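Local coordinates for L-ribose isomerase (Geodermatophilus obscurus DSM 43160, PDB 5AVP), which probably interconverts L-ribose and its ketose L-ribulose, as a manganese-binding sugar isomerase of the cupin type, at residues 76-84 with 175-184. Numbering follows the deposited sequence.
Sequences SREPYEAMV and ALPIGREESY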
# COMPACT_ATOMS: atom_id res chain seq x y z
N SER A 76 22.91 -11.99 -0.14
CA SER A 76 24.11 -12.50 -0.80
C SER A 76 23.83 -12.77 -2.28
O SER A 76 24.73 -12.69 -3.11
CB SER A 76 24.57 -13.79 -0.12
OG SER A 76 23.50 -14.70 0.08
N ARG A 77 22.58 -13.07 -2.60
CA ARG A 77 22.19 -13.35 -3.98
C ARG A 77 22.64 -14.73 -4.39
O ARG A 77 22.66 -15.06 -5.58
CB ARG A 77 22.81 -12.33 -4.94
CG ARG A 77 22.61 -10.88 -4.59
CD ARG A 77 22.49 -10.08 -5.87
NE ARG A 77 21.30 -9.25 -5.82
CZ ARG A 77 21.25 -8.11 -5.17
NH1 ARG A 77 22.33 -7.66 -4.54
NH2 ARG A 77 20.12 -7.43 -5.12
N GLU A 78 23.01 -15.55 -3.41
CA GLU A 78 23.45 -16.90 -3.71
C GLU A 78 22.29 -17.91 -3.69
O GLU A 78 21.31 -17.74 -2.98
CB GLU A 78 24.55 -17.29 -2.73
CG GLU A 78 25.71 -16.33 -2.80
CD GLU A 78 26.63 -16.46 -1.60
OE1 GLU A 78 26.17 -16.23 -0.46
OE2 GLU A 78 27.82 -16.79 -1.78
N PRO A 79 22.40 -18.99 -4.50
CA PRO A 79 21.37 -20.02 -4.60
C PRO A 79 21.24 -20.96 -3.40
O PRO A 79 22.03 -21.90 -3.25
CB PRO A 79 21.74 -20.76 -5.88
CG PRO A 79 23.20 -20.76 -5.82
CD PRO A 79 23.51 -19.31 -5.42
N TYR A 80 20.24 -20.71 -2.57
CA TYR A 80 20.00 -21.55 -1.41
C TYR A 80 18.49 -21.76 -1.23
O TYR A 80 17.67 -20.96 -1.69
CB TYR A 80 20.60 -20.92 -0.15
CG TYR A 80 22.11 -21.01 -0.07
CD1 TYR A 80 22.75 -22.13 0.49
CD2 TYR A 80 22.92 -19.97 -0.55
CE1 TYR A 80 24.16 -22.21 0.56
CE2 TYR A 80 24.33 -20.04 -0.48
CZ TYR A 80 24.94 -21.15 0.07
OH TYR A 80 26.32 -21.16 0.12
N GLU A 81 18.13 -22.85 -0.56
CA GLU A 81 16.74 -23.16 -0.33
C GLU A 81 16.35 -22.67 1.07
O GLU A 81 16.70 -23.28 2.08
CB GLU A 81 16.53 -24.67 -0.49
CG GLU A 81 17.27 -25.18 -1.73
CD GLU A 81 16.76 -26.51 -2.26
OE1 GLU A 81 16.85 -27.54 -1.56
OE2 GLU A 81 16.25 -26.51 -3.40
N ALA A 82 15.64 -21.54 1.11
CA ALA A 82 15.20 -20.94 2.37
C ALA A 82 14.04 -19.97 2.16
O ALA A 82 13.90 -19.41 1.07
CB ALA A 82 16.37 -20.21 3.00
N MET A 83 13.22 -19.77 3.19
CA MET A 83 12.09 -18.85 3.09
C MET A 83 11.34 -18.70 4.41
O MET A 83 11.56 -19.45 5.36
CB MET A 83 11.10 -19.31 2.02
CG MET A 83 10.32 -20.56 2.43
SD MET A 83 9.24 -21.23 1.19
CE MET A 83 8.09 -19.92 1.02
N VAL A 84 10.46 -17.71 4.47
CA VAL A 84 9.65 -17.47 5.65
C VAL A 84 8.20 -17.57 5.22
O VAL A 84 7.84 -17.10 4.15
CB VAL A 84 9.89 -16.06 6.25
CG1 VAL A 84 9.90 -15.06 5.14
CG2 VAL A 84 8.79 -15.70 7.25
N ALA A 175 20.81 -19.95 -11.46
CA ALA A 175 21.75 -20.65 -10.58
C ALA A 175 20.98 -21.45 -9.55
O ALA A 175 20.18 -20.88 -8.80
CB ALA A 175 22.64 -19.66 -9.89
N LEU A 176 21.22 -22.76 -9.50
CA LEU A 176 20.54 -23.63 -8.54
C LEU A 176 21.46 -24.00 -7.38
O LEU A 176 22.68 -24.09 -7.55
CB LEU A 176 20.04 -24.90 -9.22
CG LEU A 176 19.11 -24.67 -10.41
CD1 LEU A 176 18.52 -25.98 -10.86
CD2 LEU A 176 18.01 -23.71 -10.02
N PRO A 177 20.89 -24.20 -6.17
CA PRO A 177 21.74 -24.54 -5.02
C PRO A 177 22.65 -25.74 -5.32
O PRO A 177 22.20 -26.76 -5.84
CB PRO A 177 20.73 -24.82 -3.91
CG PRO A 177 19.51 -24.03 -4.32
CD PRO A 177 19.46 -24.27 -5.81
N ILE A 178 23.92 -25.61 -4.99
CA ILE A 178 24.88 -26.67 -5.22
C ILE A 178 24.51 -27.93 -4.44
O ILE A 178 24.17 -27.87 -3.24
CB ILE A 178 26.30 -26.25 -4.82
CG1 ILE A 178 26.78 -25.11 -5.72
CG2 ILE A 178 27.24 -27.42 -4.94
CD1 ILE A 178 26.08 -23.77 -5.50
N GLY A 179 24.56 -29.06 -5.13
CA GLY A 179 24.23 -30.32 -4.50
C GLY A 179 22.76 -30.65 -4.60
O GLY A 179 22.35 -31.75 -4.23
N ARG A 180 21.95 -29.71 -5.08
CA ARG A 180 20.52 -29.95 -5.22
C ARG A 180 20.18 -29.79 -6.69
O ARG A 180 19.00 -29.83 -7.08
CB ARG A 180 19.70 -28.93 -4.41
CG ARG A 180 20.01 -28.86 -2.92
CD ARG A 180 19.67 -30.14 -2.21
NE ARG A 180 20.14 -30.11 -0.82
CZ ARG A 180 19.52 -29.48 0.17
NH1 ARG A 180 18.38 -28.84 -0.07
NH2 ARG A 180 20.06 -29.45 1.39
N GLU A 181 21.21 -29.61 -7.50
CA GLU A 181 21.09 -29.43 -8.95
C GLU A 181 20.08 -30.40 -9.58
O GLU A 181 19.26 -30.02 -10.41
CB GLU A 181 22.48 -29.60 -9.59
CG GLU A 181 23.66 -29.60 -8.58
CD GLU A 181 24.38 -28.23 -8.42
OE1 GLU A 181 25.44 -28.18 -7.75
OE2 GLU A 181 23.89 -27.21 -8.95
N GLU A 182 20.16 -31.67 -9.18
CA GLU A 182 19.29 -32.69 -9.73
C GLU A 182 17.81 -32.56 -9.42
O GLU A 182 16.98 -32.70 -10.32
CB GLU A 182 19.75 -34.07 -9.27
CG GLU A 182 19.06 -35.20 -10.00
CD GLU A 182 19.32 -35.11 -11.49
OE1 GLU A 182 20.50 -34.95 -11.88
OE2 GLU A 182 18.35 -35.21 -12.28
N SER A 183 17.47 -32.28 -8.16
CA SER A 183 16.08 -32.15 -7.72
C SER A 183 15.18 -31.26 -8.58
O SER A 183 13.95 -31.30 -8.47
CB SER A 183 16.04 -31.67 -6.26
OG SER A 183 16.74 -30.43 -6.06
N TYR A 184 15.81 -30.48 -9.46
CA TYR A 184 15.07 -29.58 -10.34
C TYR A 184 14.82 -30.15 -11.75
O TYR A 184 13.99 -29.65 -12.49
CB TYR A 184 15.81 -28.24 -10.42
CG TYR A 184 15.90 -27.50 -9.10
CD1 TYR A 184 16.54 -28.07 -8.00
CD2 TYR A 184 15.37 -26.21 -8.95
CE1 TYR A 184 16.64 -27.38 -6.80
CE2 TYR A 184 15.47 -25.51 -7.76
CZ TYR A 184 16.11 -26.11 -6.69
OH TYR A 184 16.21 -25.43 -5.50
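Glu81 reaches into the loop 175-184 and divides its carboxylate between two partners. OE1 forms a salt bridge with Arg180 NH1, lying at the edge of the guanidinium and in its plane; the carboxylate is turned 67° from that plane, and the hydrogen bond within the pair is weak and bent. OE2 accepts from the Tyr184 hydroxyl at the ring edge, near the ring plane, with the carboxylate turned 34° from it. Glutamate suits the place because its chain, extended beyond CG, offers one oxygen to each donor. In Arg180, chi1 (-57°) sets CG near Glu81 OE1, and a bend at chi2 brings NH1 round to the same oxygen. An alanine in place of Arg180 would probably leave this buried carboxylate without its countercharge and take one donor from the carbonyl of Phe62. Nearer the Glu81 backbone, Pro177 lays CG 3.6 Å from Glu81 CG, while its CA sends a C-H toward Pro79 O. Pro177 also opens a type II turn; at Gly179 a CB would press on Ile178 O, which calls for glycine. The Pro79 ring points at the loop, CB 3.3 Å from Ala175 O and CG reaching Ile178 CD1. The contact thus ties the lead-in to strand 82-91 to the loop before strand 189-194, with strand 122-127 alongside, where Phe122 meets Tyr184 edge-to-face.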